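Minor fimbrium subunit Mfa5 (Porphyromonas gingivalis ATCC 33277, PDB 6TO1) serves as an accessory subunit of the minor fimbriae, pili that mediate biofilm formation and adhesion to host cells and other oral bacteria. Local coordinates at residues 146-157 with 194-203; 230-238 with 368-378. All coordinates share one frame; numbering follows the deposited sequence.

Interaction 1 (146-157 with 194-203)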
loop_
_atom_site.group_PDB
_atom_site.type_symbol
_atom_site.label_atom_id
_atom_site.label_comp_id
_atom_site.label_asym_id
_atom_site.label_seq_id
_atom_site.Cartn_x
_atom_site.Cartn_y
_atom_site.Cartn_z
ATOM N N LEU A 146 29.039 -28.555 10.572
ATOM C CA LEU A 146 29.153 -27.955 9.243
ATOM C C LEU A 146 28.104 -28.537 8.297
ATOM O O LEU A 146 27.520 -27.815 7.480
ATOM C CB LEU A 146 30.565 -28.140 8.688
ATOM C CG LEU A 146 30.826 -27.364 7.395
ATOM C CD1 LEU A 146 30.520 -25.854 7.563
ATOM C CD2 LEU A 146 32.242 -27.554 6.874
ATOM N N LYS A 147 27.825 -29.840 8.412
ATOM C CA LYS A 147 26.798 -30.430 7.555
ATOM C C LYS A 147 25.462 -29.738 7.771
ATOM O O LYS A 147 24.741 -29.451 6.804
ATOM C CB LYS A 147 26.700 -31.946 7.790
ATOM C CG LYS A 147 27.741 -32.734 6.952
ATOM C CD LYS A 147 28.177 -34.052 7.612
ATOM C CE LYS A 147 27.011 -35.015 7.829
ATOM N NZ LYS A 147 27.477 -36.418 8.091
ATOM N N SER A 148 25.137 -29.399 9.032
ATOM C CA SER A 148 23.874 -28.732 9.334
ATOM C C SER A 148 23.891 -27.280 8.866
ATOM O O SER A 148 22.874 -26.764 8.394
ATOM C CB SER A 148 23.589 -28.787 10.840
ATOM O OG SER A 148 22.390 -28.121 11.150
ATOM N N ALA A 149 25.035 -26.602 8.994
ATOM C CA ALA A 149 25.134 -25.249 8.460
ATOM C C ALA A 149 24.918 -25.242 6.948
ATOM O O ALA A 149 24.276 -24.336 6.408
ATOM C CB ALA A 149 26.497 -24.650 8.808
ATOM N N ILE A 150 25.465 -26.241 6.249
ATOM C CA ILE A 150 25.334 -26.311 4.794
ATOM C C ILE A 150 23.888 -26.579 4.396
ATOM O O ILE A 150 23.354 -25.957 3.463
ATOM C CB ILE A 150 26.288 -27.388 4.241
ATOM C CG1 ILE A 150 27.726 -26.896 4.287
ATOM C CG2 ILE A 150 25.897 -27.809 2.834
ATOM C CD1 ILE A 150 28.759 -27.990 4.039
ATOM N N ALA A 151 23.242 -27.526 5.071
ATOM C CA ALA A 151 21.856 -27.844 4.759
ATOM C C ALA A 151 20.935 -26.677 5.100
ATOM O O ALA A 151 20.070 -26.298 4.297
ATOM C CB ALA A 151 21.429 -29.101 5.510
ATOM N N SER A 152 21.108 -26.089 6.300
ATOM C CA SER A 152 20.210 -25.028 6.730
ATOM C C SER A 152 20.478 -23.741 5.966
ATOM O O SER A 152 19.544 -22.986 5.687
ATOM C CB SER A 152 20.329 -24.791 8.251
ATOM O OG SER A 152 21.640 -24.431 8.643
ATOM N N GLY A 153 21.743 -23.473 5.615
ATOM C CA GLY A 153 22.034 -22.268 4.866
ATOM C C GLY A 153 21.367 -22.282 3.505
ATOM O O GLY A 153 20.840 -21.271 3.047
ATOM N N GLN A 154 21.364 -23.432 2.845
ATOM C CA GLN A 154 20.660 -23.523 1.571
ATOM C C GLN A 154 19.168 -23.320 1.759
ATOM O O GLN A 154 18.523 -22.623 0.968
ATOM C CB GLN A 154 20.947 -24.863 0.925
ATOM C CG GLN A 154 22.373 -24.985 0.485
ATOM C CD GLN A 154 22.634 -26.336 -0.108
ATOM O OE1 GLN A 154 22.503 -26.525 -1.317
ATOM N NE2 GLN A 154 22.998 -27.292 0.736
ATOM N N ARG A 155 18.601 -23.911 2.807
ATOM C CA ARG A 155 17.186 -23.727 3.078
ATOM C C ARG A 155 16.854 -22.261 3.304
ATOM O O ARG A 155 15.813 -21.786 2.834
ATOM C CB ARG A 155 16.767 -24.582 4.268
ATOM C CG ARG A 155 15.265 -24.504 4.521
ATOM C CD ARG A 155 14.860 -25.153 5.847
ATOM N NE ARG A 155 13.545 -24.678 6.287
ATOM C CZ ARG A 155 12.412 -25.362 6.146
ATOM N NH1 ARG A 155 12.420 -26.559 5.574
ATOM N NH2 ARG A 155 11.266 -24.844 6.574
ATOM N N PHE A 156 17.717 -21.535 4.029
ATOM C CA PHE A 156 17.484 -20.115 4.271
ATOM C C PHE A 156 17.520 -19.323 2.963
ATOM O O PHE A 156 16.685 -18.441 2.730
ATOM C CB PHE A 156 18.542 -19.547 5.240
ATOM C CG PHE A 156 18.563 -20.196 6.596
ATOM C CD1 PHE A 156 17.439 -20.820 7.111
ATOM C CD2 PHE A 156 19.712 -20.161 7.367
ATOM C CE1 PHE A 156 17.472 -21.404 8.365
ATOM C CE2 PHE A 156 19.748 -20.746 8.627
ATOM C CZ PHE A 156 18.635 -21.379 9.121
ATOM N N VAL A 157 18.519 -19.593 2.116
ATOM C CA VAL A 157 18.602 -18.902 0.831
ATOM C C VAL A 157 17.308 -19.088 0.049
ATOM O O VAL A 157 16.714 -18.126 -0.447
ATOM C CB VAL A 157 19.818 -19.396 0.030
ATOM C CG1 VAL A 157 19.719 -18.960 -1.409
ATOM C CG2 VAL A 157 21.118 -18.883 0.688
ATOM N N LEU A 194 24.470 -19.095 -4.925
ATOM C CA LEU A 194 24.661 -19.044 -3.481
ATOM C C LEU A 194 24.718 -20.443 -2.884
ATOM O O LEU A 194 25.587 -20.745 -2.057
ATOM C CB LEU A 194 23.521 -18.232 -2.855
ATOM C CG LEU A 194 23.521 -16.710 -3.075
ATOM C CD1 LEU A 194 22.142 -16.165 -2.690
ATOM C CD2 LEU A 194 24.636 -16.034 -2.299
ATOM N N CYS A 195 23.822 -21.333 -3.320
ATOM C CA CYS A 195 23.772 -22.655 -2.711
ATOM C C CYS A 195 24.994 -23.472 -3.074
ATOM O O CYS A 195 25.465 -24.274 -2.263
ATOM C CB CYS A 195 22.488 -23.376 -3.114
ATOM S SG CYS A 195 21.003 -22.694 -2.305
ATOM N N GLN A 196 25.539 -23.261 -4.269
ATOM C CA GLN A 196 26.760 -23.943 -4.665
ATOM C C GLN A 196 27.927 -23.521 -3.780
ATOM O O GLN A 196 28.735 -24.357 -3.367
ATOM C CB GLN A 196 27.028 -23.655 -6.143
ATOM C CG GLN A 196 28.043 -24.562 -6.777
ATOM C CD GLN A 196 29.449 -24.184 -6.375
ATOM O OE1 GLN A 196 29.836 -23.019 -6.477
ATOM N NE2 GLN A 196 30.219 -25.161 -5.896
ATOM N N LYS A 197 28.013 -22.231 -3.450
ATOM C CA LYS A 197 29.092 -21.788 -2.576
ATOM C C LYS A 197 28.939 -22.358 -1.171
ATOM O O LYS A 197 29.934 -22.701 -0.522
ATOM C CB LYS A 197 29.136 -20.265 -2.539
ATOM C CG LYS A 197 29.473 -19.622 -3.867
ATOM C CD LYS A 197 30.880 -19.963 -4.285
ATOM C CE LYS A 197 31.275 -19.215 -5.556
ATOM N NZ LYS A 197 32.642 -19.608 -5.991
ATOM N N ILE A 198 27.697 -22.464 -0.683
ATOM C CA ILE A 198 27.462 -23.034 0.640
ATOM C C ILE A 198 27.846 -24.503 0.660
ATOM O O ILE A 198 28.446 -24.993 1.628
ATOM C CB ILE A 198 25.995 -22.817 1.050
ATOM C CG1 ILE A 198 25.690 -21.323 1.170
ATOM C CG2 ILE A 198 25.686 -23.580 2.314
ATOM C CD1 ILE A 198 24.240 -21.028 1.422
ATOM N N ARG A 199 27.521 -25.240 -0.412
ATOM C CA ARG A 199 27.878 -26.655 -0.471
ATOM C C ARG A 199 29.381 -26.866 -0.518
ATOM O O ARG A 199 29.848 -27.955 -0.165
ATOM C CB ARG A 199 27.230 -27.332 -1.693
ATOM C CG ARG A 199 25.755 -27.566 -1.501
ATOM C CD ARG A 199 25.195 -28.534 -2.550
ATOM N NE ARG A 199 25.498 -28.051 -3.882
ATOM C CZ ARG A 199 24.704 -27.251 -4.579
ATOM N NH1 ARG A 199 23.546 -26.857 -4.077
ATOM N NH2 ARG A 199 25.068 -26.857 -5.791
ATOM N N ALA A 200 30.156 -25.854 -0.894
ATOM C CA ALA A 200 31.602 -26.024 -0.985
ATOM C C ALA A 200 32.344 -25.654 0.306
ATOM O O ALA A 200 33.584 -25.640 0.304
ATOM C CB ALA A 200 32.176 -25.190 -2.131
ATOM N N LEU A 201 31.624 -25.326 1.380
ATOM C CA LEU A 201 32.266 -25.029 2.654
ATOM C C LEU A 201 33.058 -26.241 3.127
ATOM O O LEU A 201 32.617 -27.383 2.976
ATOM C CB LEU A 201 31.217 -24.671 3.706
ATOM C CG LEU A 201 30.372 -23.419 3.501
ATOM C CD1 LEU A 201 29.341 -23.360 4.657
ATOM C CD2 LEU A 201 31.197 -22.155 3.456
ATOM N N THR A 202 34.203 -25.983 3.752
ATOM C CA THR A 202 35.083 -27.047 4.182
ATOM C C THR A 202 35.816 -26.610 5.442
ATOM O O THR A 202 36.175 -25.430 5.558
ATOM C CB THR A 202 36.073 -27.369 3.051
ATOM O OG1 THR A 202 36.749 -28.594 3.320
ATOM C CG2 THR A 202 37.077 -26.255 2.922
ATOM N N PRO A 203 36.041 -27.508 6.391
ATOM C CA PRO A 203 36.614 -27.077 7.684
ATOM C C PRO A 203 38.087 -26.714 7.585
ATOM O O PRO A 203 38.903 -27.495 7.098
ATOM C CB PRO A 203 36.401 -28.290 8.600
ATOM C CG PRO A 203 35.473 -29.209 7.877
ATOM C CD PRO A 203 35.606 -28.920 6.412
#
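The flat amide of Gln154 and guanidinium of Arg199 meet with their planes 55° apart. Gln154 OE1 lies at the guanidinium edge, near its plane, while one guanidinium face, toward its rim, rests over Cys195 O and Gln196 CA of its own helix. Bending at chi3 (-55°) turns the guanidinium so that NH1 donates to Gln154 OE1 at 3.0 Å, somewhat bent at 144°. Arg199 CG packs 3.6 Å from Gln154 CD. On the other side of the amide, Gln154 NE2 bonds to Ile150 O, which also accepts Gln154 N from the opposite face of its plane; the amide is thereby fixed at both ends. The axes of 146-157 and 194-199 run antiparallel and approach to 9.2 Å. Ile198 is a knob in the hole formed by Ile150, Gly153, Gln154 and Val157, its CD1 3.8 Å from Gly153 C and tip to tip with Val157 CG2. Farther along, Ile150 CG1 sits 3.3 Å from Ile198 O, and Leu146 CD2 touches Pro203 CD at 3.7 Å. Leu201 also reaches Ile132 of strand 126-133. The chemistry is thus an apolar seam between helix 146-157 and helix 194-199 with its following loop, bordered by a single amide-guanidinium hydrogen bond.

Interaction 2 (230-238 with 368-378). With PO4 (phosphate ion), chain D.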
loop_
_atom_site.group_PDB
_atom_site.type_symbol
_atom_site.label_atom_id
_atom_site.label_comp_id
_atom_site.label_asym_id
_atom_site.label_seq_id
_atom_site.Cartn_x
_atom_site.Cartn_y
_atom_site.Cartn_z
ATOM N N ILE A 230 22.349 -9.136 9.078
ATOM C CA ILE A 230 23.486 -10.053 9.078
ATOM C C ILE A 230 23.067 -11.296 9.838
ATOM O O ILE A 230 22.561 -11.196 10.961
ATOM C CB ILE A 230 24.738 -9.423 9.707
ATOM C CG1 ILE A 230 25.155 -8.216 8.877
ATOM C CG2 ILE A 230 25.846 -10.459 9.870
ATOM C CD1 ILE A 230 26.262 -7.360 9.539
ATOM N N ILE A 231 23.266 -12.461 9.223
ATOM C CA ILE A 231 22.979 -13.745 9.857
ATOM C C ILE A 231 24.299 -14.478 10.080
ATOM O O ILE A 231 24.953 -14.880 9.116
ATOM C CB ILE A 231 22.029 -14.608 9.001
ATOM C CG1 ILE A 231 20.704 -13.901 8.760
ATOM C CG2 ILE A 231 21.831 -16.005 9.640
ATOM C CD1 ILE A 231 19.903 -14.512 7.551
ATOM N N LEU A 232 24.652 -14.723 11.342
ATOM C CA LEU A 232 25.878 -15.428 11.686
ATOM C C LEU A 232 25.546 -16.843 12.117
ATOM O O LEU A 232 24.767 -17.049 13.047
ATOM C CB LEU A 232 26.631 -14.703 12.811
ATOM C CG LEU A 232 27.875 -15.350 13.369
ATOM C CD1 LEU A 232 28.991 -15.441 12.339
ATOM C CD2 LEU A 232 28.313 -14.548 14.621
ATOM N N MET A 233 26.164 -17.812 11.459
ATOM C CA MET A 233 25.957 -19.230 11.706
ATOM C C MET A 233 27.278 -19.786 12.214
ATOM O O MET A 233 28.242 -19.912 11.448
ATOM C CB MET A 233 25.508 -19.930 10.418
ATOM C CG MET A 233 24.124 -19.475 9.979
ATOM S SD MET A 233 23.781 -19.562 8.208
ATOM C CE MET A 233 24.034 -21.310 7.923
ATOM N N SER A 234 27.345 -20.099 13.501
ATOM C CA SER A 234 28.627 -20.433 14.100
ATOM C C SER A 234 28.402 -21.378 15.266
ATOM O O SER A 234 27.325 -21.401 15.859
ATOM C CB SER A 234 29.348 -19.154 14.559
ATOM O OG SER A 234 30.511 -19.491 15.302
ATOM N N ASP A 235 29.438 -22.147 15.625
ATOM C CA ASP A 235 29.262 -22.871 16.880
ATOM C C ASP A 235 29.569 -22.003 18.092
ATOM O O ASP A 235 29.351 -22.455 19.219
ATOM C CB ASP A 235 30.072 -24.168 16.932
ATOM C CG ASP A 235 31.566 -23.963 16.874
ATOM O OD1 ASP A 235 32.096 -22.927 17.378
ATOM O OD2 ASP A 235 32.225 -24.877 16.312
ATOM N N GLY A 236 30.042 -20.772 17.892
ATOM C CA GLY A 236 30.049 -19.768 18.942
ATOM C C GLY A 236 31.366 -19.571 19.663
ATOM O O GLY A 236 31.481 -18.628 20.471
ATOM N N LEU A 237 32.346 -20.431 19.453
ATOM C CA LEU A 237 33.631 -20.277 20.129
ATOM C C LEU A 237 34.641 -19.600 19.210
ATOM O O LEU A 237 35.368 -20.260 18.463
ATOM C CB LEU A 237 34.132 -21.637 20.608
ATOM C CG LEU A 237 35.412 -21.583 21.442
ATOM C CD1 LEU A 237 35.143 -20.715 22.692
ATOM C CD2 LEU A 237 35.954 -22.934 21.829
ATOM N N ALA A 238 34.723 -18.267 19.285
ATOM C CA ALA A 238 35.706 -17.548 18.487
ATOM C C ALA A 238 37.106 -17.807 19.029
ATOM O O ALA A 238 37.319 -17.890 20.239
ATOM C CB ALA A 238 35.393 -16.043 18.460
ATOM N N PHE A 368 26.989 -25.281 25.553
ATOM C CA PHE A 368 28.250 -24.688 26.003
ATOM C C PHE A 368 27.945 -23.217 26.230
ATOM O O PHE A 368 27.767 -22.461 25.268
ATOM C CB PHE A 368 29.316 -24.945 24.939
ATOM C CG PHE A 368 30.684 -24.427 25.252
ATOM C CD1 PHE A 368 31.157 -24.270 26.549
ATOM C CD2 PHE A 368 31.533 -24.125 24.202
ATOM C CE1 PHE A 368 32.448 -23.782 26.759
ATOM C CE2 PHE A 368 32.795 -23.678 24.418
ATOM C CZ PHE A 368 33.252 -23.490 25.692
ATOM N N ALA A 369 27.861 -22.805 27.505
ATOM C CA ALA A 369 27.343 -21.474 27.815
ATOM C C ALA A 369 28.194 -20.351 27.207
ATOM O O ALA A 369 27.647 -19.356 26.711
ATOM C CB ALA A 369 27.231 -21.286 29.326
ATOM N N LEU A 370 29.528 -20.468 27.252
ATOM C CA LEU A 370 30.353 -19.398 26.683
ATOM C C LEU A 370 29.975 -19.150 25.226
ATOM O O LEU A 370 29.846 -17.998 24.773
ATOM C CB LEU A 370 31.842 -19.758 26.762
ATOM C CG LEU A 370 32.842 -18.891 26.005
ATOM C CD1 LEU A 370 32.745 -17.447 26.460
ATOM C CD2 LEU A 370 34.224 -19.409 26.173
ATOM N N ALA A 371 29.808 -20.227 24.470
ATOM C CA ALA A 371 29.509 -20.095 23.048
ATOM C C ALA A 371 28.127 -19.515 22.828
ATOM O O ALA A 371 27.960 -18.575 22.045
ATOM C CB ALA A 371 29.611 -21.455 22.363
ATOM N N ASN A 372 27.107 -20.107 23.464
ATOM C CA ASN A 372 25.754 -19.632 23.230
ATOM C C ASN A 372 25.571 -18.206 23.740
ATOM O O ASN A 372 24.911 -17.382 23.086
ATOM C CB ASN A 372 24.752 -20.576 23.893
ATOM C CG ASN A 372 24.662 -21.916 23.187
ATOM O OD1 ASN A 372 25.319 -22.139 22.183
ATOM N ND2 ASN A 372 23.843 -22.816 23.727
ATOM N N ASN A 373 26.118 -17.908 24.923
ATOM C CA ASN A 373 25.954 -16.580 25.497
ATOM C C ASN A 373 26.732 -15.540 24.714
ATOM O O ASN A 373 26.273 -14.399 24.582
ATOM C CB ASN A 373 26.368 -16.601 26.968
ATOM C CG ASN A 373 25.386 -17.392 27.817
ATOM O OD1 ASN A 373 24.402 -17.919 27.295
ATOM N ND2 ASN A 373 25.641 -17.471 29.112
ATOM N N SER A 374 27.908 -15.903 24.177
ATOM C CA SER A 374 28.602 -14.995 23.266
ATOM C C SER A 374 27.742 -14.686 22.046
ATOM O O SER A 374 27.614 -13.525 21.643
ATOM C CB SER A 374 29.945 -15.584 22.847
ATOM O OG SER A 374 30.846 -15.543 23.917
ATOM N N LEU A 375 27.130 -15.716 21.449
ATOM C CA LEU A 375 26.256 -15.483 20.300
ATOM C C LEU A 375 25.000 -14.702 20.680
ATOM O O LEU A 375 24.500 -13.919 19.877
ATOM C CB LEU A 375 25.895 -16.818 19.636
ATOM C CG LEU A 375 27.090 -17.507 18.931
ATOM C CD1 LEU A 375 26.642 -18.896 18.491
ATOM C CD2 LEU A 375 27.562 -16.714 17.746
ATOM N N LYS A 376 24.484 -14.877 21.893
ATOM C CA LYS A 376 23.339 -14.074 22.299
ATOM C C LYS A 376 23.690 -12.590 22.334
ATOM O O LYS A 376 22.893 -11.749 21.914
ATOM C CB LYS A 376 22.823 -14.518 23.668
ATOM C CG LYS A 376 22.064 -15.792 23.656
ATOM C CD LYS A 376 21.601 -16.174 25.101
ATOM C CE LYS A 376 21.092 -17.586 25.141
ATOM N NZ LYS A 376 20.534 -17.855 26.495
ATOM N N LEU A 377 24.885 -12.248 22.832
ATOM C CA LEU A 377 25.274 -10.846 22.929
ATOM C C LEU A 377 25.661 -10.268 21.571
ATOM O O LEU A 377 25.635 -9.049 21.392
ATOM C CB LEU A 377 26.432 -10.704 23.921
ATOM C CG LEU A 377 26.076 -10.909 25.392
ATOM C CD1 LEU A 377 27.291 -10.561 26.286
ATOM C CD2 LEU A 377 24.892 -10.105 25.828
ATOM N N THR A 378 26.107 -11.126 20.638
ATOM C CA THR A 378 26.446 -10.721 19.291
ATOM C C THR A 378 25.188 -10.348 18.511
ATOM O O THR A 378 25.192 -9.382 17.736
ATOM C CB THR A 378 27.186 -11.869 18.580
ATOM O OG1 THR A 378 28.348 -12.259 19.315
ATOM C CG2 THR A 378 27.608 -11.463 17.203
HETATM P P PO4 D . 22.517 -21.139 27.253
HETATM O O1 PO4 D . 21.754 -21.280 25.954
HETATM O O2 PO4 D . 22.531 -19.695 27.704
HETATM O O3 PO4 D . 21.845 -21.922 28.358
HETATM O O4 PO4 D . 23.937 -21.620 27.082
HETATM O O HOH W 1 26.501 -22.808 19.469
#
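At the C-terminal end of strand 230-234, a turn packs against helix 369-378 beside the magnesium ion, whose ligands fit the metal-ion-dependent adhesion site (MIDAS) of von Willebrand factor A domains. Two side chains shape this turn: Ser234 OG accepts from Gly236 N at 2.9 Å in an ST turn, and Asp235 OD1 accepts from Leu237 N in an Asx turn, almost straight at 175°. Ser234 OG is also hydrogen-bonded to Asp133, and Asp235 OD2 to Ser137 and, in a salt bridge, to Arg145.

Gly236 is where the backbones come closest. At its backbone angles (phi 99°, psi -10°) a CB would be jammed against the carbonyl O of Asp235, and it would also clash with Ala371 O. Ala371 CB presses on Asp235 O at 3.3 Å, and Ala371 CA-H points to Gly236 O. Leu375, with CG beside its backbone N, straddles the strand end: CD1 lies 3.5 Å from Gly236 CA, and CD2 meets Leu232 CD2 at 3.9 Å, the two leucines crossing at about a right angle. At the outer end Leu237 CD1 touches Leu370 CD2 at 3.8 Å, and its CD2 comes to the edge of the Phe368 ring. A water donates to both Asp235 O and Asn372 OD1, bridging the segments. On the helix, Lys376 NZ, salt-bridged to Glu382, hydrogen-bonds O2 of a phosphate, probably from the crystallisation liquor, at 3.0 Å, while Asn372 ND2 bonds weakly to its O1.

Strand 230-234 runs parallel between strands 126-133 and 357-362, pairing with both. Helix 369-378 covers one side of the sheet antiparallel to this strand, flanked by helix 340-353, which Ser374 and Thr378 touch, and by strand 385-387, where Leu375 packs on Phe385.

How the interactions relate
Interactions 1 and 2, with centres about 18 Å apart, lie on opposite sides of the same sheet in the von Willebrand factor A domain. Met233 joins them: it points away from helix 369-378, and its CE lies 3.4 Å from Ala149 O and 3.8 Å from Gly153 CA. Alternating residues of the strand therefore serve the two layers, Leu232 facing one and Met233 the other. Both contacts also approach the magnesium ion, whose site includes Ser135, Ser137 and Thr207. The side chain of Asp235 in interaction 2 is about 4 Å from the metal, and that of Pro203 in interaction 1 about 9 Å.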